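Local coordinates for protein sortase SrtE1 (Streptomyces coelicolor, PDB 5CUW) that acts as a class E sortase, a transpeptidase that cleaves Leu-Ala-x-Thr-Gly and Leu-Pro-x-Thr-Gly sorting signals and anchors surface proteins to the cell wall, at residues A41-P46 against E100-I105; N106-G111 against M173-K178. All coordinates share one frame; numbering follows the deposited sequence. Where two conformers were deposited one is given.

Contact 1 (A41-P46 against E100-I105); sequences ALLHIP and EPFRYI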
ATOM      1  N   ALA A  41      -2.597  10.258  -6.020  1.00 27.62           N
ATOM      2  CA  ALA A  41      -2.835  10.416  -4.601  1.00 25.22           C
ATOM      3  C   ALA A  41      -1.517  10.506  -3.860  1.00 25.57           C
ATOM      4  O   ALA A  41      -0.457  10.372  -4.468  1.00 24.57           O
ATOM      5  CB  ALA A  41      -3.672   9.257  -4.070  1.00 29.45           C
ATOM      6  N   LEU A  42      -1.593  10.749  -2.554  1.00 24.93           N
ATOM      7  CA  LEU A  42      -0.412  10.760  -1.683  1.00 25.24           C
ATOM      8  C   LEU A  42      -0.578   9.717  -0.576  1.00 28.01           C
ATOM      9  O   LEU A  42      -1.636   9.637   0.049  1.00 31.98           O
ATOM     10  CB  LEU A  42      -0.191  12.141  -1.064  1.00 25.27           C
ATOM     11  CG  LEU A  42       0.685  13.164  -1.795  1.00 35.97           C
ATOM     12  CD1 LEU A  42       0.685  14.475  -1.026  1.00 35.68           C
ATOM     13  CD2 LEU A  42       2.112  12.649  -1.959  1.00 30.09           C
ATOM     14  N   LEU A  43       0.462   8.922  -0.339  1.00 26.13           N
ATOM     15  CA  LEU A  43       0.456   7.968   0.769  1.00 22.71           C
ATOM     16  C   LEU A  43       1.267   8.519   1.949  1.00 24.40           C
ATOM     17  O   LEU A  43       2.412   8.931   1.767  1.00 29.73           O
ATOM     18  CB  LEU A  43       1.031   6.633   0.333  1.00 24.85           C
ATOM     19  CG  LEU A  43       0.985   5.510   1.376  1.00 28.70           C
ATOM     20  CD1 LEU A  43      -0.446   5.005   1.531  1.00 27.25           C
ATOM     21  CD2 LEU A  43       1.920   4.369   0.984  1.00 26.15           C
ATOM     22  N   HIS A  44       0.670   8.529   3.141  1.00 20.51           N
ATOM     23  CA  HIS A  44       1.347   9.003   4.346  1.00 22.75           C
ATOM     24  C   HIS A  44       1.498   7.853   5.330  1.00 25.72           C
ATOM     25  O   HIS A  44       0.529   7.168   5.627  1.00 28.80           O
ATOM     26  CB  HIS A  44       0.578  10.135   5.040  1.00 28.15           C
ATOM     27  CG  HIS A  44       0.285  11.318   4.167  1.00 32.34           C
ATOM     28  ND1 HIS A  44       0.964  12.513   4.281  1.00 28.55           N
ATOM     29  CD2 HIS A  44      -0.640  11.503   3.194  1.00 33.46           C
ATOM     30  CE1 HIS A  44       0.481  13.376   3.405  1.00 41.87           C
ATOM     31  NE2 HIS A  44      -0.491  12.788   2.732  1.00 37.71           N
ATOM     32  N   ILE A  45       2.703   7.651   5.845  1.00 23.39           N
ATOM     33  CA  ILE A  45       2.898   6.711   6.949  1.00 22.44           C
ATOM     34  C   ILE A  45       3.710   7.449   8.002  1.00 23.83           C
ATOM     35  O   ILE A  45       4.943   7.412   7.985  1.00 29.75           O
ATOM     36  CB  ILE A  45       3.609   5.410   6.511  1.00 24.26           C
ATOM     37  CG1 ILE A  45       3.034   4.904   5.185  1.00 27.01           C
ATOM     38  CG2 ILE A  45       3.464   4.313   7.574  1.00 21.70           C
ATOM     39  CD1 ILE A  45       3.696   3.649   4.685  1.00 27.47           C
ATOM     40  N   PRO A  46       3.009   8.141   8.918  1.00 25.24           N
ATOM     41  CA  PRO A  46       3.599   9.028   9.928  1.00 35.25           C
ATOM     42  C   PRO A  46       4.675   8.364  10.782  1.00 30.31           C
ATOM     43  O   PRO A  46       5.647   9.025  11.120  1.00 28.40           O
ATOM     44  CB  PRO A  46       2.392   9.424  10.785  1.00 36.12           C
ATOM     45  CG  PRO A  46       1.252   9.379   9.836  1.00 37.01           C
ATOM     46  CD  PRO A  46       1.536   8.205   8.931  1.00 32.30           C
ATOM     47  N   GLU A 100      13.243   5.002  -1.200  1.00 33.63           N
ATOM     48  CA  GLU A 100      12.934   3.779  -0.440  1.00 31.00           C
ATOM     49  C   GLU A 100      11.752   3.944   0.503  1.00 33.00           C
ATOM     50  O   GLU A 100      11.884   3.862   1.725  1.00 32.52           O
ATOM     51  CB  GLU A 100      14.174   3.309   0.330  1.00 36.44           C
ATOM     52  CG  GLU A 100      15.049   4.421   0.838  1.00 35.12           C
ATOM     53  CD  GLU A 100      16.421   3.930   1.262  1.00 40.97           C
ATOM     54  OE1 GLU A 100      16.829   4.231   2.403  1.00 40.04           O
ATOM     55  OE2 GLU A 100      17.089   3.248   0.453  1.00 40.35           O
ATOM     56  N   PRO A 101      10.572   4.182  -0.076  1.00 23.10           N
ATOM     57  CA  PRO A 101       9.376   4.425   0.732  1.00 27.25           C
ATOM     58  C   PRO A 101       9.004   3.241   1.646  1.00 20.61           C
ATOM     59  O   PRO A 101       8.529   3.478   2.760  1.00 25.51           O
ATOM     60  CB  PRO A 101       8.288   4.683  -0.318  1.00 25.52           C
ATOM     61  CG  PRO A 101       8.828   4.110  -1.602  1.00 24.95           C
ATOM     62  CD  PRO A 101      10.314   4.219  -1.522  1.00 21.69           C
ATOM     63  N   PHE A 102       9.210   1.999   1.210  1.00 20.37           N
ATOM     64  CA  PHE A 102       8.785   0.849   2.038  1.00 19.97           C
ATOM     65  C   PHE A 102       9.937   0.149   2.753  1.00 28.31           C
ATOM     66  O   PHE A 102       9.819  -1.005   3.184  1.00 23.27           O
ATOM     67  CB  PHE A 102       8.039  -0.173   1.196  1.00 19.21           C
ATOM     68  CG  PHE A 102       6.679   0.291   0.729  1.00 23.23           C
ATOM     69  CD1 PHE A 102       6.124   1.463   1.208  1.00 26.32           C
ATOM     70  CD2 PHE A 102       5.950  -0.467  -0.180  1.00 22.45           C
ATOM     71  CE1 PHE A 102       4.860   1.883   0.779  1.00 31.78           C
ATOM     72  CE2 PHE A 102       4.687  -0.052  -0.620  1.00 25.36           C
ATOM     73  CZ  PHE A 102       4.145   1.124  -0.137  1.00 27.00           C
ATOM     74  N   ARG A 103      11.062   0.833   2.874  1.00 27.05           N
ATOM     75  CA  ARG A 103      12.208   0.209   3.525  1.00 23.93           C
ATOM     76  C   ARG A 103      11.901  -0.300   4.942  1.00 28.69           C
ATOM     77  O   ARG A 103      12.404  -1.354   5.353  1.00 29.37           O
ATOM     78  CB  ARG A 103      13.378   1.180   3.583  1.00 24.16           C
ATOM     79  CG  ARG A 103      14.626   0.523   4.130  1.00 25.89           C
ATOM     80  CD  ARG A 103      15.839   1.412   4.031  1.00 26.85           C
ATOM     81  NE  ARG A 103      17.031   0.668   4.432  1.00 37.21           N
ATOM     82  CZ  ARG A 103      18.259   1.170   4.459  1.00 41.64           C
ATOM     83  NH1 ARG A 103      18.481   2.436   4.106  1.00 41.11           N
ATOM     84  NH2 ARG A 103      19.270   0.400   4.838  1.00 42.99           N
ATOM     85  N   TYR A 104      11.087   0.432   5.697  1.00 24.42           N
ATOM     86  CA  TYR A 104      10.836   0.023   7.086  1.00 25.55           C
ATOM     87  C   TYR A 104       9.372  -0.323   7.395  1.00 29.52           C
ATOM     88  O   TYR A 104       8.921  -0.146   8.529  1.00 32.07           O
ATOM     89  CB  TYR A 104      11.306   1.112   8.041  1.00 30.83           C
ATOM     90  CG  TYR A 104      12.796   1.372   7.962  1.00 30.43           C
ATOM     91  CD1 TYR A 104      13.709   0.468   8.494  1.00 30.18           C
ATOM     92  CD2 TYR A 104      13.284   2.511   7.339  1.00 33.47           C
ATOM     93  CE1 TYR A 104      15.078   0.707   8.421  1.00 32.70           C
ATOM     94  CE2 TYR A 104      14.645   2.758   7.256  1.00 41.11           C
ATOM     95  CZ  TYR A 104      15.534   1.854   7.798  1.00 42.00           C
ATOM     96  OH  TYR A 104      16.877   2.110   7.704  1.00 39.45           O
ATOM     97  N   ILE A 105       8.625  -0.818   6.413  1.00 24.80           N
ATOM     98  CA  ILE A 105       7.231  -1.158   6.697  1.00 27.06           C
ATOM     99  C   ILE A 105       7.146  -2.353   7.650  1.00 27.26           C
ATOM    100  O   ILE A 105       6.101  -2.595   8.235  1.00 26.08           O
ATOM    101  CB  ILE A 105       6.390  -1.444   5.410  1.00 24.49           C
ATOM    102  CG1 ILE A 105       6.882  -2.680   4.650  1.00 24.76           C
ATOM    103  CG2 ILE A 105       6.358  -0.201   4.506  1.00 30.58           C
ATOM    104  CD1 ILE A 105       5.914  -3.121   3.488  1.00 20.60           C
TER
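Two torsions bring Leu43 and Phe102 together. Leu43, whose CB already points at the loop, holds CG opposite the backbone N (chi1 -176°), and this carries CD2 to the ring, while Phe102, whose CG lies opposite its own carbonyl carbon (chi1 -70°), swings the far end of its ring nearer the strand. In the sortase beta-barrel this contact joins strand 39-45, the first strand of the barrel, to the loop between strands 87-92 and 113-117. The methyl CD2 of Leu43 comes up to the rim of the Phe102 ring, close to the ring plane, and lies 3.9 Å from CE1 of Phe102. CZ of the same ring is 4.1 Å from this methyl, so one ring edge carries the contact while the two side chains cross at about a right angle. Ile45, two residues further along the strand and pointing the same way, adds a looser touch, its CD1 standing 4.4 Å from CE1 of Phe102. All three side chains are buried; Leu160 and Thr162 of strand 156-164 also touch Phe102, and Ile114 and Val116 touch Leu43. The Phe102 backbone is hydrogen-bonded to that of His94, a predicted active-site residue, and the two side chains are about 7 Å apart. The loop itself is folded by two overlapping type I turns, closed by weak bonds from Arg103 N to Glu100 O and from Ile105 N to Phe102 O. NE of Arg103 also pairs with Glu166. A salt bridge spans the first turn: NH1 of Arg103 lies 3.0 Å from OE1 of Glu100, which it meets on the syn side, 29° out of the carboxylate plane.

Contact 2 (N106-G111 against M173-K178); sequences NKLEPG and MIVWGK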
ATOM      1  N   ASN A 106       8.254  -3.066   7.858  1.00 26.47           N
ATOM      2  CA  ASN A 106       8.250  -4.141   8.841  1.00 30.76           C
ATOM      3  C   ASN A 106       8.350  -3.609  10.265  1.00 37.83           C
ATOM      4  O   ASN A 106       8.356  -4.387  11.208  1.00 30.94           O
ATOM      5  CB  ASN A 106       9.383  -5.136   8.579  1.00 29.49           C
ATOM      6  CG  ASN A 106      10.755  -4.497   8.633  1.00 35.50           C
ATOM      7  OD1 ASN A 106      10.913  -3.297   8.405  1.00 37.40           O
ATOM      8  ND2 ASN A 106      11.764  -5.306   8.922  1.00 39.42           N
ATOM      9  N   LYS A 107       8.414  -2.287  10.421  1.00 25.38           N
ATOM     10  CA  LYS A 107       8.436  -1.699  11.761  1.00 32.44           C
ATOM     11  C   LYS A 107       7.042  -1.228  12.178  1.00 33.50           C
ATOM     12  O   LYS A 107       6.832  -0.757  13.297  1.00 32.93           O
ATOM     13  CB  LYS A 107       9.432  -0.548  11.829  1.00 31.49           C
ATOM     14  CG  LYS A 107      10.878  -0.990  11.680  1.00 43.48           C
ATOM     15  CD  LYS A 107      11.220  -2.083  12.687  1.00 58.21           C
ATOM     16  CE  LYS A 107      12.682  -2.515  12.586  1.00 65.84           C
ATOM     17  NZ  LYS A 107      12.951  -3.776  13.347  1.00 63.91           N
ATOM     18  N   LEU A 108       6.083  -1.372  11.275  1.00 25.26           N
ATOM     19  CA  LEU A 108       4.692  -1.090  11.601  1.00 22.67           C
ATOM     20  C   LEU A 108       4.133  -2.115  12.590  1.00 27.75           C
ATOM     21  O   LEU A 108       4.411  -3.304  12.480  1.00 39.32           O
ATOM     22  CB  LEU A 108       3.853  -1.080  10.334  1.00 25.20           C
ATOM     23  CG  LEU A 108       4.200   0.106   9.436  1.00 28.80           C
ATOM     24  CD1 LEU A 108       3.360   0.111   8.171  1.00 28.11           C
ATOM     25  CD2 LEU A 108       4.028   1.396  10.223  1.00 23.60           C
ATOM     26  N   GLU A 109       3.338  -1.631  13.539  1.00 31.31           N
ATOM     27  CA  GLU A 109       2.691  -2.461  14.544  1.00 33.76           C
ATOM     28  C   GLU A 109       1.186  -2.277  14.440  1.00 32.46           C
ATOM     29  O   GLU A 109       0.733  -1.247  13.952  1.00 30.26           O
ATOM     30  CB  GLU A 109       3.182  -2.082  15.939  1.00 35.25           C
ATOM     31  CG  GLU A 109       4.649  -2.380  16.155  1.00 46.68           C
ATOM     32  CD  GLU A 109       5.145  -1.905  17.504  1.00 60.90           C
ATOM     33  OE1 GLU A 109       4.533  -0.976  18.076  1.00 60.66           O
ATOM     34  OE2 GLU A 109       6.149  -2.465  17.989  1.00 72.16           O
ATOM     35  N   PRO A 110       0.406  -3.268  14.902  1.00 32.00           N
ATOM     36  CA  PRO A 110      -1.055  -3.176  14.803  1.00 34.77           C
ATOM     37  C   PRO A 110      -1.603  -1.863  15.350  1.00 32.86           C
ATOM     38  O   PRO A 110      -1.316  -1.500  16.480  1.00 31.39           O
ATOM     39  CB  PRO A 110      -1.526  -4.362  15.646  1.00 36.96           C
ATOM     40  CG  PRO A 110      -0.457  -5.374  15.449  1.00 34.48           C
ATOM     41  CD  PRO A 110       0.829  -4.565  15.457  1.00 34.75           C
ATOM     42  N   GLY A 111      -2.379  -1.153  14.542  1.00 28.81           N
ATOM     43  CA  GLY A 111      -2.917   0.122  14.966  1.00 28.85           C
ATOM     44  C   GLY A 111      -2.220   1.329  14.361  1.00 25.08           C
ATOM     45  O   GLY A 111      -2.780   2.429  14.371  1.00 32.33           O
ATOM     46  N   MET A 173       7.861  -8.952   0.988  1.00 27.16           N
ATOM     47  CA  MET A 173       7.306  -8.691   2.314  0.83 19.86           C
ATOM     48  C   MET A 173       5.976  -7.976   2.147  1.00 20.96           C
ATOM     49  O   MET A 173       5.886  -7.005   1.390  1.00 23.90           O
ATOM     50  CB  MET A 173       8.281  -7.843   3.149  0.83 20.91           C
ATOM     51  CG  MET A 173       7.637  -7.138   4.334  0.83 22.38           C
ATOM     52  SD  MET A 173       8.875  -6.376   5.421  0.83 42.02           S
ATOM     53  CE  MET A 173       9.662  -5.218   4.304  0.83 29.23           C
ATOM     54  N   ILE A 174       4.952  -8.440   2.847  1.00 22.16           N
ATOM     55  CA  ILE A 174       3.600  -7.903   2.699  1.00 21.24           C
ATOM     56  C   ILE A 174       3.063  -7.352   4.027  1.00 22.50           C
ATOM     57  O   ILE A 174       3.124  -8.024   5.053  1.00 20.47           O
ATOM     58  CB  ILE A 174       2.629  -8.992   2.191  1.00 25.61           C
ATOM     59  CG1 ILE A 174       3.292  -9.856   1.113  1.00 24.88           C
ATOM     60  CG2 ILE A 174       1.316  -8.381   1.718  1.00 23.68           C
ATOM     61  CD1 ILE A 174       3.690  -9.112  -0.128  1.00 27.54           C
ATOM     62  N   VAL A 175       2.532  -6.139   4.002  1.00 24.14           N
ATOM     63  CA  VAL A 175       1.875  -5.566   5.173  1.00 21.52           C
ATOM     64  C   VAL A 175       0.423  -5.206   4.812  1.00 24.47           C
ATOM     65  O   VAL A 175       0.196  -4.588   3.779  1.00 22.25           O
ATOM     66  CB  VAL A 175       2.635  -4.326   5.670  1.00 22.06           C
ATOM     67  CG1 VAL A 175       1.862  -3.604   6.753  1.00 22.68           C
ATOM     68  CG2 VAL A 175       4.021  -4.723   6.145  1.00 21.82           C
ATOM     69  N   TRP A 176      -0.543  -5.624   5.637  1.00 22.95           N
ATOM     70  CA  TRP A 176      -1.973  -5.330   5.416  1.00 21.14           C
ATOM     71  C   TRP A 176      -2.565  -4.408   6.486  1.00 19.45           C
ATOM     72  O   TRP A 176      -2.203  -4.489   7.668  1.00 18.76           O
ATOM     73  CB  TRP A 176      -2.818  -6.616   5.403  1.00 19.68           C
ATOM     74  CG  TRP A 176      -2.528  -7.616   4.307  1.00 17.46           C
ATOM     75  CD1 TRP A 176      -2.960  -7.552   2.996  1.00 24.16           C
ATOM     76  CD2 TRP A 176      -1.818  -8.860   4.430  1.00 21.52           C
ATOM     77  NE1 TRP A 176      -2.527  -8.659   2.306  1.00 26.24           N
ATOM     78  CE2 TRP A 176      -1.829  -9.477   3.157  1.00 21.61           C
ATOM     79  CE3 TRP A 176      -1.165  -9.505   5.486  1.00 20.97           C
ATOM     80  CZ2 TRP A 176      -1.213 -10.703   2.916  1.00 24.84           C
ATOM     81  CZ3 TRP A 176      -0.551 -10.724   5.244  1.00 25.65           C
ATOM     82  CH2 TRP A 176      -0.581 -11.311   3.969  1.00 25.90           C
ATOM     83  N   GLY A 177      -3.507  -3.566   6.069  1.00 18.04           N
ATOM     84  CA  GLY A 177      -4.245  -2.704   6.974  1.00 22.29           C
ATOM     85  C   GLY A 177      -5.740  -2.731   6.691  1.00 24.32           C
ATOM     86  O   GLY A 177      -6.172  -3.260   5.663  1.00 19.65           O
ATOM     87  N   LYS A 178      -6.521  -2.160   7.606  1.00 29.93           N
ATOM     88  CA  LYS A 178      -7.986  -2.098   7.489  1.00 27.99           C
ATOM     89  C   LYS A 178      -8.466  -0.674   7.653  1.00 29.11           C
ATOM     90  O   LYS A 178      -8.013   0.020   8.557  1.00 22.08           O
ATOM     91  CB  LYS A 178      -8.662  -2.959   8.557  1.00 28.25           C
ATOM     92  CG  LYS A 178      -8.298  -4.415   8.535  1.00 43.52           C
ATOM     93  CD  LYS A 178      -9.051  -5.155   9.630  1.00 58.08           C
ATOM     94  CE  LYS A 178      -8.841  -4.499  10.985  1.00 68.48           C
ATOM     95  NZ  LYS A 178      -9.568  -5.215  12.071  1.00 75.26           N
TER
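Asn106 and Met173 meet in a van der Waals contact through the methionine sulfur, between the loop and strand 171-184. In the conformer given, SD of Met173 sits 3.4 Å from CB of Asn106, a closeness that is doubtful because a second conformer was deposited; the two side chains cross at about a right angle. It is the aliphatic stem of the asparagine that meets the sulfur, since its amide carbon CG is further off, at 4.2 Å from SD. The methionine chain is extended as far as SD and then bends at its last torsion (chi3 61°), which carries CE off to one side.

The apolar pair is purely aliphatic: CD1 of Leu108 rests 4.2 Å from CG1 of Val175. Met173 and Val175 alternate with Ile174 and Trp176 along the strand, and this alternation gives the sortase barrel wall its two faces. The first pair points toward the loop. On the other face, CG2 of Ile174 lies 3.5 Å above the Trp176 ring plane, offset toward the rim. Met173 follows directly after Arg172, the predicted proton donor, and is about 7 Å, side chain to side chain, from Cys163, a predicted active-site residue and, as in other sortases, probably the nucleophile.

Polar bonds run to partners beyond the two segments. The backbone of Met173 pairs with Thr162, and that of Val175 with Leu160, both of strand 156-164, whereas the loop is held by the backbone N of Glu109 bonding to OD2 of Asp112 and by the carbonyl O of Lys107 accepting from NZ of Lys47.

In the fold
Both contacts are buried and pack consecutive parts of one long loop, between strands 87-92 and 113-117, against the same sheet. Contact 1 meets strand 39-45 through an aromatic ring and aliphatic methyls; contact 2 meets strand 171-184 through a thioether and aliphatic groups, with the partly exposed Asn106 at its margin. The two join at Ile105, whose CD1 lies 3.6 Å from CG2 of Val175 and whose CG1 lies 3.8 Å from CE of Met173. Ile45 CG2 also reaches Leu108 CD2, at 4.0 Å. Predicted active-site residues lie near both: His94 is near contact 1, Cys163 and Arg172 near contact 2.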